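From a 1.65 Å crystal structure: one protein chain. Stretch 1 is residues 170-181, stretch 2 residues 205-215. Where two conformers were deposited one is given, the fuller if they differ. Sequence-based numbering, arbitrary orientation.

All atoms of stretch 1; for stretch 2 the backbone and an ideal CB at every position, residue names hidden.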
# COMPACT_ATOMS: atom_id res chain seq x y z
N ALA C 170 5.45 1.55 32.21
CA ALA C 170 4.27 1.03 31.54
C ALA C 170 4.20 -0.47 31.83
O ALA C 170 5.21 -1.13 31.72
CB ALA C 170 4.34 1.26 29.99
N LEU C 171 3.02 -0.94 32.21
CA LEU C 171 2.83 -2.30 32.75
C LEU C 171 2.62 -3.24 31.55
O LEU C 171 1.55 -3.17 30.95
CB LEU C 171 1.61 -2.33 33.69
CG LEU C 171 1.21 -3.66 34.36
CD1 LEU C 171 2.46 -4.31 35.02
CD2 LEU C 171 0.08 -3.40 35.36
N ARG C 172 3.63 -4.06 31.26
CA ARG C 172 3.59 -5.02 30.14
C ARG C 172 2.91 -6.30 30.62
O ARG C 172 3.34 -6.89 31.62
CB ARG C 172 5.01 -5.30 29.63
CG ARG C 172 5.08 -6.34 28.50
CD ARG C 172 6.46 -6.88 28.27
NE ARG C 172 6.50 -7.66 27.03
CZ ARG C 172 6.34 -8.98 26.99
NH1 ARG C 172 6.16 -9.62 28.13
NH2 ARG C 172 6.37 -9.65 25.84
N LEU C 173 1.87 -6.73 29.90
CA LEU C 173 1.04 -7.85 30.38
C LEU C 173 0.99 -9.11 29.50
O LEU C 173 0.16 -9.98 29.77
CB LEU C 173 -0.36 -7.36 30.69
CG LEU C 173 -0.51 -6.35 31.86
CD1 LEU C 173 -1.91 -5.84 31.93
CD2 LEU C 173 -0.01 -6.98 33.17
N ASP C 174 1.89 -9.24 28.52
CA ASP C 174 1.87 -10.36 27.56
C ASP C 174 1.74 -11.75 28.29
O ASP C 174 0.87 -12.53 27.93
CB ASP C 174 3.09 -10.33 26.64
CG ASP C 174 3.06 -9.09 25.72
OD1 ASP C 174 2.61 -8.06 26.18
OD2 ASP C 174 3.45 -9.17 24.57
N PRO C 175 2.58 -12.01 29.30
CA PRO C 175 2.56 -13.36 29.91
C PRO C 175 1.23 -13.66 30.54
O PRO C 175 0.75 -14.82 30.47
CB PRO C 175 3.68 -13.28 30.96
CG PRO C 175 4.67 -12.22 30.37
CD PRO C 175 3.65 -11.17 29.89
N LEU C 176 0.62 -12.66 31.16
CA LEU C 176 -0.72 -12.80 31.71
C LEU C 176 -1.83 -13.00 30.69
O LEU C 176 -2.66 -13.88 30.82
CB LEU C 176 -1.05 -11.65 32.65
CG LEU C 176 -2.47 -11.63 33.22
CD1 LEU C 176 -2.53 -12.73 34.33
CD2 LEU C 176 -2.82 -10.26 33.85
N LEU C 177 -1.87 -12.14 29.68
CA LEU C 177 -2.96 -12.26 28.72
C LEU C 177 -2.77 -13.39 27.72
O LEU C 177 -3.76 -14.00 27.34
CB LEU C 177 -3.14 -10.92 27.94
CG LEU C 177 -3.94 -9.82 28.64
CD1 LEU C 177 -3.53 -9.68 30.05
CD2 LEU C 177 -3.71 -8.48 27.94
N ASN C 178 -1.53 -13.62 27.27
CA ASN C 178 -1.22 -14.51 26.15
C ASN C 178 -0.79 -15.90 26.60
O ASN C 178 -0.85 -16.83 25.80
CB ASN C 178 -0.10 -13.94 25.29
CG ASN C 178 -0.51 -12.66 24.58
OD1 ASN C 178 -1.71 -12.35 24.52
ND2 ASN C 178 0.48 -11.87 24.12
N GLU C 179 -0.34 -16.01 27.84
CA GLU C 179 0.20 -17.31 28.34
C GLU C 179 -0.39 -17.68 29.70
O GLU C 179 0.33 -18.24 30.57
CB GLU C 179 1.72 -17.22 28.42
CG GLU C 179 2.36 -17.15 27.05
CD GLU C 179 3.82 -16.88 27.15
OE1 GLU C 179 4.60 -17.81 26.84
OE2 GLU C 179 4.19 -15.76 27.56
N TYR C 180 -1.69 -17.40 29.87
CA TYR C 180 -2.32 -17.56 31.20
C TYR C 180 -2.20 -19.01 31.71
O TYR C 180 -2.07 -19.22 32.93
CB TYR C 180 -3.76 -17.15 31.20
CG TYR C 180 -4.41 -17.17 32.57
CD1 TYR C 180 -4.03 -16.24 33.55
CD2 TYR C 180 -5.38 -18.11 32.89
CE1 TYR C 180 -4.61 -16.24 34.78
CE2 TYR C 180 -6.00 -18.11 34.15
CZ TYR C 180 -5.57 -17.19 35.09
OH TYR C 180 -6.17 -17.15 36.33
N GLU C 181 -2.25 -19.99 30.80
CA GLU C 181 -2.27 -21.39 31.24
C GLU C 181 -0.99 -21.70 32.02
O GLU C 181 -1.02 -22.49 32.98
CB GLU C 181 -2.46 -22.38 30.06
CG GLU C 181 -3.89 -22.43 29.49
CD GLU C 181 -4.95 -22.98 30.46
OE1 GLU C 181 -4.56 -23.73 31.40
OE2 GLU C 181 -6.15 -22.65 30.29
N UNK C 205 -8.76 -12.14 41.99
CA UNK C 205 -7.36 -12.25 42.26
C UNK C 205 -6.55 -11.73 41.10
O UNK C 205 -5.47 -11.17 41.30
CB UNK C 205 -6.99 -13.70 42.57
N UNK C 206 -7.06 -11.89 39.88
CA UNK C 206 -6.32 -11.30 38.76
C UNK C 206 -6.41 -9.74 38.79
O UNK C 206 -5.39 -9.06 38.58
CB UNK C 206 -6.87 -11.84 37.44
N UNK C 207 -7.59 -9.19 39.05
CA UNK C 207 -7.71 -7.73 39.32
C UNK C 207 -6.78 -7.26 40.42
O UNK C 207 -6.18 -6.17 40.33
CB UNK C 207 -9.15 -7.38 39.70
N UNK C 208 -6.61 -8.06 41.47
CA UNK C 208 -5.71 -7.64 42.53
C UNK C 208 -4.25 -7.65 42.08
O UNK C 208 -3.45 -6.79 42.50
CB UNK C 208 -5.89 -8.54 43.75
N UNK C 209 -3.90 -8.60 41.21
CA UNK C 209 -2.57 -8.64 40.64
C UNK C 209 -2.34 -7.30 39.87
O UNK C 209 -1.34 -6.60 40.07
CB UNK C 209 -2.41 -9.86 39.73
N UNK C 210 -3.29 -6.96 39.00
CA UNK C 210 -3.14 -5.70 38.24
C UNK C 210 -3.06 -4.48 39.18
O UNK C 210 -2.16 -3.62 39.01
CB UNK C 210 -4.31 -5.53 37.27
N UNK C 211 -3.96 -4.42 40.17
CA UNK C 211 -4.03 -3.26 41.04
C UNK C 211 -2.72 -3.10 41.84
O UNK C 211 -2.24 -1.97 42.08
CB UNK C 211 -5.23 -3.38 41.99
N UNK C 212 -2.14 -4.22 42.26
CA UNK C 212 -0.91 -4.19 43.05
C UNK C 212 0.23 -3.66 42.22
O UNK C 212 1.09 -2.91 42.70
CB UNK C 212 -0.57 -5.58 43.59
N UNK C 213 0.25 -4.02 40.93
CA UNK C 213 1.36 -3.54 40.09
C UNK C 213 1.14 -2.09 39.64
O UNK C 213 2.10 -1.34 39.52
CB UNK C 213 1.52 -4.44 38.87
N UNK C 214 -0.10 -1.71 39.46
CA UNK C 214 -0.46 -0.31 39.19
C UNK C 214 0.01 0.55 40.34
O UNK C 214 0.66 1.55 40.12
CB UNK C 214 -1.97 -0.15 38.98
N UNK C 215 -0.29 0.14 41.57
CA UNK C 215 0.09 0.90 42.76
C UNK C 215 1.61 1.03 42.83
O UNK C 215 2.16 2.11 43.07
CB UNK C 215 -0.45 0.23 44.03

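Stretch 2 is helical throughout and runs nearly antiparallel to helix 174-178, at 163°, with the axes 12.8 Å apart at closest approach. What stretch 1 offers it is mostly leucine methyl groups, so the positions facing it call for apolar side chains.

At position 205 nothing of stretch 1 lies within 5.5 Å of the ideal CB, and many side chains would suit. It is Glu-205.

Position 206 points toward stretch 1, its ideal CB 5.4 Å from Leu-176 CD1 and 5.5 Å from Tyr-180 OH. The gap asks for an apolar side chain of moderate size, such as valine, isoleucine or leucine. The residue is Val-206: CG1 lies 4.1 Å from Leu-176 CD2, and CG2 lies 3.9 Å from Tyr-180 OH, so the two methyls reach different neighbours.

Positions 207 and 208 are out of reach, and polar or charged residues would fit well. Lys-207 makes no contact with stretch 1. Arg-208 pairs with Glu-205 one turn back, NE donating to Glu-205 OE2 at 2.9 Å and NH2 to Glu-205 OE1 at 2.8 Å, two nearly linear hydrogen bonds that form part of a salt bridge.

Position 209 points toward stretch 1, but nothing of it lies within 5.5 Å of the ideal CB, which favours a long or aromatic apolar side chain. Phe-209 spans the distance, its CD2 4.3 Å from Leu-176 CD2.

At position 210 CA-to-CB points sideways, with Leu-171 CD2 5.2 Å from the ideal CB. A flexible aliphatic chain could turn in among the leucines; leucine or methionine would serve. Leu-210 (m, t) does so: its CD2 sits 3.6 Å from Leu-173 CD1 and 3.9 Å from Leu-176 CD2, bridging the two.

Position 211 points away, so stretch 1 sets no limit on it and a polar residue is acceptable. Thr-211 turns its OG1 back to donate to Lys-207 O at 3.0 Å. Position 212 is out of reach and equally permissive; Asp-212 OD2 forms a longer salt bridge with Arg-208 NH1, at 3.5 Å.

Position 213 points toward stretch 1 and begins closest, its ideal CB 3.9 Å from Leu-171 CD2. Alanine could suffice, and a larger side chain would need an exit. Trp-213 takes one: CB packs 4.0 Å from Leu-171 CD1, while the end of the side chain leads away.

At position 214 CA-to-CB points sideways, and the ideal CB lies 5.3 Å from Leu-171 CD2; an aliphatic residue would suit. Ile-214 brings CG1 to 4.2 Å from Leu-171 CD2. Position 215 is out of reach, so almost any side chain would do; Glu-215 makes no contact.

Stretch 2, residues 205-215: EVKRFLTDWIE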
# COMPACT_ATOMS: atom_id res chain seq x y z
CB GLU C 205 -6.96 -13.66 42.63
CG GLU C 205 -7.40 -14.01 44.07
CD GLU C 205 -6.70 -13.13 45.11
OE1 GLU C 205 -5.65 -13.57 45.58
OE2 GLU C 205 -7.17 -11.99 45.38
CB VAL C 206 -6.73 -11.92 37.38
CG1 VAL C 206 -6.13 -11.11 36.20
CG2 VAL C 206 -6.23 -13.36 37.30
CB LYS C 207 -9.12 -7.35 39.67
CG LYS C 207 -10.10 -7.45 38.51
CD LYS C 207 -11.52 -7.25 38.96
CE LYS C 207 -11.95 -5.85 38.77
NZ LYS C 207 -13.43 -5.78 38.77
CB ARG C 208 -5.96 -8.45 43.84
CG ARG C 208 -5.14 -7.92 45.02
CD ARG C 208 -5.52 -8.63 46.32
NE ARG C 208 -5.16 -10.05 46.30
CZ ARG C 208 -3.95 -10.51 46.53
NH1 ARG C 208 -2.96 -9.68 46.85
NH2 ARG C 208 -3.71 -11.81 46.49
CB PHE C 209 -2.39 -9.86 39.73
CG PHE C 209 -1.08 -9.88 39.00
CD1 PHE C 209 0.07 -10.32 39.62
CD2 PHE C 209 -0.99 -9.41 37.67
CE1 PHE C 209 1.30 -10.33 38.98
CE2 PHE C 209 0.25 -9.42 36.98
CZ PHE C 209 1.42 -9.87 37.65
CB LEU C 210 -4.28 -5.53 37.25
CG LEU C 210 -4.32 -6.61 36.17
CD1 LEU C 210 -5.64 -6.46 35.37
CD2 LEU C 210 -3.07 -6.62 35.27
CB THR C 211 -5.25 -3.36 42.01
OG1 THR C 211 -6.45 -3.37 41.22
CG2 THR C 211 -5.28 -2.16 42.95
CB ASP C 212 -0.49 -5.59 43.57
CG ASP C 212 -1.33 -6.08 44.77
OD1 ASP C 212 -2.13 -5.31 45.33
OD2 ASP C 212 -1.19 -7.27 45.12
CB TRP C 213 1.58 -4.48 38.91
CG TRP C 213 2.41 -5.61 39.40
CD1 TRP C 213 2.00 -6.89 39.69
CD2 TRP C 213 3.80 -5.54 39.75
NE1 TRP C 213 3.07 -7.62 40.18
CE2 TRP C 213 4.18 -6.81 40.23
CE3 TRP C 213 4.75 -4.52 39.71
CZ2 TRP C 213 5.49 -7.08 40.63
CZ3 TRP C 213 6.05 -4.79 40.11
CH2 TRP C 213 6.41 -6.06 40.56
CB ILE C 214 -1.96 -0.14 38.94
CG1 ILE C 214 -2.35 -0.71 37.54
CG2 ILE C 214 -2.35 1.38 39.04
CD1 ILE C 214 -3.80 -0.87 37.33
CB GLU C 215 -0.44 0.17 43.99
CG GLU C 215 0.12 0.64 45.32
CD GLU C 215 -0.57 -0.04 46.48
OE1 GLU C 215 -1.17 -1.13 46.30
OE2 GLU C 215 -0.52 0.54 47.60
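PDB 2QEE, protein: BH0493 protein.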